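Local coordinates for protein Dye type peroxidase A (Streptomyces lividans 1326, PDB 6GZW) that probably uses hydrogen peroxide at a bound haem to oxidise dyes and related substrates, at residues 17-22 / 359-364; 220-225 / 324-329. One frame throughout, in Å; residues are numbered along the deposited sequence.

Contact 1: 17-22 / 359-364; sequences KHQPGI and AVPGGA
Gln19 lays its carboxamide over the turn that follows strand 350-360, and its NE2 donates to Pro361 O at 2.9 Å along a nearly straight path (169°). The side chain leaves with CG anti to its own carbonyl carbon (chi1 -76°) and runs extended from there, which carries the amide across to the opposing segment. Pro361 O lies close to the amide plane, whereas the NH2 group approaches it from above the carbonyl plane. The same oxygen also receives a water, 2.8 Å away, that in turn accepts from Gln19 N; side chain and backbone of one residue thus hold a single carbonyl. Val360 CG1 sits 3.3 Å from NE2, and the Pro361 ring packs against that nitrogen too, while Gln19 OE1 is taken by Phe86 N. An alanine in place of Gln19 would probably leave Pro361 O without its amide donor and open a gap over Val360. Backbones are tightest at Gly363, whose N donates to Lys17 O at 2.9 Å and whose CA lies 3.9 Å from Gln19 CA. A side chain at Gly363 would collide with His18 O, so the close approach depends on its absence. The outer end is looser: Lys17 points away into a more exposed setting, its NZ paired with Glu203, and His18 turns its ring off toward Asn217 O and a stack with Phe200. Plain packing across the interior end amounts to Ile22 CD1 against Val360 CG1 at 4.3 Å. The contact thus fastens the loop between helix 6-9 and strand 29-37 to the exit of strand 350-360, where strand 83-89 lines Gln19 and Val360 and strand 316-326 packs at the interior end.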
loop_
_atom_site.group_PDB
_atom_site.type_symbol
_atom_site.label_atom_id
_atom_site.label_comp_id
_atom_site.label_asym_id
_atom_site.label_seq_id
_atom_site.Cartn_x
_atom_site.Cartn_y
_atom_site.Cartn_z
ATOM N N LYS A 17 -21.461 -20.808 -4.167
ATOM C CA LYS A 17 -20.936 -22.145 -3.910
ATOM C C LYS A 17 -19.512 -22.082 -3.314
ATOM O O LYS A 17 -19.198 -22.807 -2.371
ATOM C CB LYS A 17 -20.963 -22.955 -5.211
ATOM C CG LYS A 17 -20.427 -24.369 -5.119
ATOM C CD LYS A 17 -20.429 -24.973 -6.521
ATOM C CE LYS A 17 -20.183 -26.468 -6.525
ATOM N NZ LYS A 17 -20.360 -27.010 -7.914
ATOM N N HIS A 18 -18.673 -21.211 -3.871
ATOM C CA HIS A 18 -17.297 -20.992 -3.411
ATOM C C HIS A 18 -17.195 -19.625 -2.742
ATOM O O HIS A 18 -17.931 -18.709 -3.098
ATOM C CB HIS A 18 -16.330 -21.037 -4.602
ATOM C CG HIS A 18 -16.463 -22.274 -5.434
ATOM N ND1 HIS A 18 -16.295 -23.538 -4.907
ATOM C CD2 HIS A 18 -16.794 -22.446 -6.734
ATOM C CE1 HIS A 18 -16.490 -24.435 -5.862
ATOM N NE2 HIS A 18 -16.805 -23.801 -6.974
ATOM N N GLN A 19 -16.289 -19.506 -1.776
ATOM C CA GLN A 19 -15.973 -18.178 -1.215
ATOM C C GLN A 19 -15.304 -17.322 -2.268
ATOM O O GLN A 19 -14.547 -17.855 -3.108
ATOM C CB GLN A 19 -15.064 -18.303 -0.013
ATOM C CG GLN A 19 -15.743 -18.768 1.270
ATOM C CD GLN A 19 -14.822 -18.601 2.465
ATOM O OE1 GLN A 19 -14.551 -17.456 2.884
ATOM N NE2 GLN A 19 -14.357 -19.698 3.033
ATOM N N PRO A 20 -15.546 -15.995 -2.224
ATOM C CA PRO A 20 -14.807 -15.045 -3.062
ATOM C C PRO A 20 -13.313 -14.984 -2.668
ATOM O O PRO A 20 -12.916 -15.458 -1.604
ATOM C CB PRO A 20 -15.505 -13.712 -2.753
ATOM C CG PRO A 20 -15.875 -13.854 -1.333
ATOM C CD PRO A 20 -16.317 -15.285 -1.171
ATOM N N GLY A 21 -12.479 -14.473 -3.563
ATOM C CA GLY A 21 -11.045 -14.358 -3.312
ATOM C C GLY A 21 -10.183 -15.541 -3.740
ATOM O O GLY A 21 -9.036 -15.645 -3.312
ATOM N N ILE A 22 -10.751 -16.448 -4.545
ATOM C CA ILE A 22 -10.052 -17.607 -5.042
ATOM C C ILE A 22 -9.919 -17.473 -6.546
ATOM O O ILE A 22 -8.791 -17.461 -7.074
ATOM C CB ILE A 22 -10.750 -18.919 -4.628
ATOM C CG1 ILE A 22 -10.907 -18.979 -3.104
ATOM C CG2 ILE A 22 -9.946 -20.137 -5.091
ATOM C CD1 ILE A 22 -11.712 -20.159 -2.601
ATOM N N ALA A 359 -7.672 -24.163 5.836
ATOM C CA ALA A 359 -8.835 -24.786 5.223
ATOM C C ALA A 359 -9.907 -23.735 5.004
ATOM O O ALA A 359 -10.484 -23.216 5.979
ATOM C CB ALA A 359 -9.376 -25.890 6.117
ATOM N N VAL A 360 -10.217 -23.449 3.754
ATOM C CA VAL A 360 -11.125 -22.379 3.387
ATOM C C VAL A 360 -12.397 -23.065 2.872
ATOM O O VAL A 360 -12.420 -23.572 1.742
ATOM C CB VAL A 360 -10.459 -21.476 2.333
ATOM C CG1 VAL A 360 -11.416 -20.483 1.715
ATOM C CG2 VAL A 360 -9.263 -20.735 2.951
ATOM N N PRO A 361 -13.450 -23.129 3.708
ATOM C CA PRO A 361 -14.649 -23.872 3.282
ATOM C C PRO A 361 -15.416 -23.230 2.144
ATOM O O PRO A 361 -15.039 -22.175 1.613
ATOM C CB PRO A 361 -15.485 -23.902 4.556
ATOM C CG PRO A 361 -15.128 -22.606 5.216
ATOM C CD PRO A 361 -13.650 -22.539 5.039
ATOM N N GLY A 362 -16.486 -23.887 1.711
ATOM C CA GLY A 362 -17.359 -23.322 0.685
ATOM C C GLY A 362 -17.963 -21.973 1.035
ATOM O O GLY A 362 -17.915 -21.541 2.188
ATOM N N GLY A 363 -18.544 -21.314 0.048
ATOM C CA GLY A 363 -19.135 -20.004 0.284
ATOM C C GLY A 363 -20.389 -20.121 1.122
ATOM O O GLY A 363 -21.008 -21.191 1.209
ATOM N N ALA A 364 -20.749 -19.020 1.750
ATOM C CA ALA A 364 -22.013 -18.937 2.493
ATOM C C ALA A 364 -23.212 -18.866 1.545
ATOM O O ALA A 364 -23.257 -18.010 0.672
ATOM C CB ALA A 364 -21.985 -17.691 3.348
HETATM O O HOH W 1 -14.843 -22.007 -1.217
#

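Contact 2: 220-225 / 324-329; sequences YVVVRR and CWQADP
Tyr220 sets its ring edge against Ala327 O, and on the same face of the sheet Val222 packs on Cys324; these two contacts involve the three residues that the pairing covers most. Tyr220 pairs with Gln326 through backbone bonds in both directions, and Val222 pairs likewise with Cys324. The tyrosine swings its ring toward the turn beyond strand 316-326: CG is anti to the carbonyl carbon (chi1 -67°), bringing CD2 within 3.2 Å of Ala327 O. Its CB rests on Pro329 CD at 3.9 Å. Farther along, Val222 CB meets Cys324 SG at 3.8 Å, and CG2 of the valine lies 4.0 Å from Gln326 NE2. On the reverse face, at the non-hydrogen-bonded pair, Val221 sits over Trp325 in a CH-pi contact, its CB 3.8 Å from the centroid of the six-membered ring and 15° off the normal. Such pairing of neighbouring antiparallel strands is consistent with the ferredoxin-like, dimeric alpha-beta barrel fold of dye-decolourising peroxidases.

Gln326 adds a side-chain bond to the strand pairing. Its chain bends at chi2 (-103°), folding NE2 back to Tyr220 O at 2.9 Å; that oxygen lies in the amide plane, while NE2 comes in from above the carbonyl plane. Tyr220 O therefore accepts from both Gln326 N and NE2, and NE2 also makes a weak bond to Cys324 SG. With Gln326 OE1 taking Phe333 N at the start of helix 333-343, both ends of the buried amide are satisfied, which fixes its rotation and ties the sheet to that helix.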
loop_
_atom_site.group_PDB
_atom_site.type_symbol
_atom_site.label_atom_id
_atom_site.label_comp_id
_atom_site.label_asym_id
_atom_site.label_seq_id
_atom_site.Cartn_x
_atom_site.Cartn_y
_atom_site.Cartn_z
ATOM N N TYR A 220 -7.861 -25.441 -0.123
ATOM C CA TYR A 220 -6.768 -25.292 0.836
ATOM C C TYR A 220 -5.849 -24.191 0.285
ATOM O O TYR A 220 -5.439 -24.246 -0.868
ATOM C CB TYR A 220 -6.007 -26.604 1.078
ATOM C CG TYR A 220 -6.918 -27.569 1.782
ATOM C CD1 TYR A 220 -7.062 -27.523 3.167
ATOM C CD2 TYR A 220 -7.706 -28.441 1.070
ATOM C CE1 TYR A 220 -7.965 -28.338 3.821
ATOM C CE2 TYR A 220 -8.610 -29.276 1.724
ATOM C CZ TYR A 220 -8.721 -29.213 3.091
ATOM O OH TYR A 220 -9.591 -30.007 3.779
ATOM N N VAL A 221 -5.556 -23.206 1.133
ATOM C CA VAL A 221 -4.633 -22.116 0.784
ATOM C C VAL A 221 -3.295 -22.331 1.496
ATOM O O VAL A 221 -3.256 -22.689 2.680
ATOM C CB VAL A 221 -5.260 -20.732 1.074
ATOM C CG1 VAL A 221 -5.498 -20.487 2.546
ATOM C CG2 VAL A 221 -4.408 -19.602 0.490
ATOM N N VAL A 222 -2.205 -22.145 0.758
ATOM C CA VAL A 222 -0.878 -22.024 1.343
ATOM C C VAL A 222 -0.419 -20.607 1.054
ATOM O O VAL A 222 -0.394 -20.197 -0.111
ATOM C CB VAL A 222 0.110 -23.059 0.770
ATOM C CG1 VAL A 222 1.537 -22.788 1.252
ATOM C CG2 VAL A 222 -0.362 -24.460 1.139
ATOM N N VAL A 223 -0.130 -19.865 2.124
ATOM C CA VAL A 223 0.420 -18.509 2.091
ATOM C C VAL A 223 1.906 -18.644 2.373
ATOM O O VAL A 223 2.291 -19.327 3.336
ATOM C CB VAL A 223 -0.224 -17.658 3.194
ATOM C CG1 VAL A 223 0.377 -16.260 3.253
ATOM C CG2 VAL A 223 -1.720 -17.604 3.001
ATOM N N ARG A 224 2.731 -17.984 1.559
ATOM C CA ARG A 224 4.175 -17.864 1.830
ATOM C C ARG A 224 4.596 -16.432 1.662
ATOM O O ARG A 224 4.330 -15.827 0.613
ATOM C CB ARG A 224 5.008 -18.748 0.873
ATOM C CG ARG A 224 4.563 -20.213 0.842
ATOM C CD ARG A 224 4.927 -20.982 2.099
ATOM N NE ARG A 224 6.344 -21.341 2.104
ATOM C CZ ARG A 224 6.882 -22.330 2.816
ATOM N NH1 ARG A 224 6.145 -23.048 3.679
ATOM N NH2 ARG A 224 8.194 -22.591 2.684
ATOM N N ARG A 225 5.238 -15.877 2.692
ATOM C CA ARG A 225 5.830 -14.559 2.609
ATOM C C ARG A 225 7.230 -14.818 2.046
ATOM O O ARG A 225 8.104 -15.262 2.778
ATOM C CB ARG A 225 5.907 -13.872 3.980
ATOM C CG ARG A 225 6.473 -12.449 3.924
ATOM C CD ARG A 225 6.782 -11.934 5.319
ATOM N NE ARG A 225 7.323 -10.574 5.312
ATOM C CZ ARG A 225 6.589 -9.467 5.148
ATOM N NH1 ARG A 225 5.282 -9.546 4.933
ATOM N NH2 ARG A 225 7.165 -8.274 5.170
ATOM N N CYS A 324 -1.566 -19.557 -2.790
ATOM C CA CYS A 324 -1.990 -20.563 -3.767
ATOM C C CYS A 324 -3.119 -21.399 -3.207
ATOM O O CYS A 324 -3.238 -21.584 -1.985
ATOM C CB CYS A 324 -0.846 -21.490 -4.234
ATOM S SG CYS A 324 -0.120 -22.517 -2.938
ATOM N N TRP A 325 -3.898 -21.931 -4.148
ATOM C CA TRP A 325 -5.165 -22.582 -3.883
ATOM C C TRP A 325 -5.150 -23.961 -4.568
ATOM O O TRP A 325 -4.773 -24.053 -5.727
ATOM C CB TRP A 325 -6.282 -21.707 -4.455
ATOM C CG TRP A 325 -6.405 -20.358 -3.791
ATOM C CD1 TRP A 325 -5.886 -19.153 -4.203
ATOM C CD2 TRP A 325 -7.139 -20.096 -2.605
ATOM N NE1 TRP A 325 -6.247 -18.159 -3.316
ATOM C CE2 TRP A 325 -7.027 -18.719 -2.330
ATOM C CE3 TRP A 325 -7.872 -20.904 -1.728
ATOM C CZ2 TRP A 325 -7.623 -18.143 -1.217
ATOM C CZ3 TRP A 325 -8.485 -20.320 -0.630
ATOM C CH2 TRP A 325 -8.327 -18.961 -0.376
ATOM N N GLN A 326 -5.551 -25.003 -3.835
ATOM C CA GLN A 326 -5.618 -26.363 -4.363
ATOM C C GLN A 326 -6.612 -27.202 -3.564
ATOM O O GLN A 326 -6.907 -26.884 -2.407
ATOM C CB GLN A 326 -4.235 -27.017 -4.291
ATOM C CG GLN A 326 -3.593 -26.984 -2.920
ATOM C CD GLN A 326 -2.513 -25.923 -2.776
ATOM O OE1 GLN A 326 -1.408 -26.070 -3.328
ATOM N NE2 GLN A 326 -2.808 -24.871 -2.028
ATOM N N ALA A 327 -7.108 -28.286 -4.162
ATOM C CA ALA A 327 -8.011 -29.195 -3.446
ATOM C C ALA A 327 -7.270 -29.984 -2.391
ATOM O O ALA A 327 -7.881 -30.414 -1.424
ATOM C CB ALA A 327 -8.709 -30.154 -4.417
ATOM N N ASP A 328 -5.964 -30.190 -2.574
ATOM C CA ASP A 328 -5.149 -30.969 -1.650
ATOM C C ASP A 328 -3.688 -30.483 -1.721
ATOM O O ASP A 328 -3.073 -30.636 -2.772
ATOM C CB ASP A 328 -5.237 -32.463 -2.062
ATOM C CG ASP A 328 -4.317 -33.362 -1.274
ATOM O OD1 ASP A 328 -3.668 -32.932 -0.300
ATOM O OD2 ASP A 328 -4.234 -34.583 -1.628
ATOM N N PRO A 329 -3.112 -29.947 -0.614
ATOM C CA PRO A 329 -1.703 -29.474 -0.721
ATOM C C PRO A 329 -0.690 -30.524 -1.192
ATOM O O PRO A 329 0.304 -30.190 -1.849
ATOM C CB PRO A 329 -1.372 -29.019 0.708
ATOM C CG PRO A 329 -2.684 -28.690 1.306
ATOM C CD PRO A 329 -3.676 -29.658 0.726
#

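In the fold
Contacts 1 and 2 lie about 13 Å apart between centres and are joined through one antiparallel sheet in which strands 350-360 and 219-228 are neighbours. Trp325 bridges them: its CZ3 lies 3.7 Å from Val360 CG2, and Ile22 CG1 packs on that same carbon at 3.7 Å. At another point Ala359 CB meets Tyr220 CE1 at 3.6 Å. In sequence, contact 2 lies within the long span of chain that contact 1 closes; contact 1 joins a loop near the N-terminus to the end of a strand far along the C-terminal half. In contact 2 the side chain of Cys324 comes to about 6 Å from the haem.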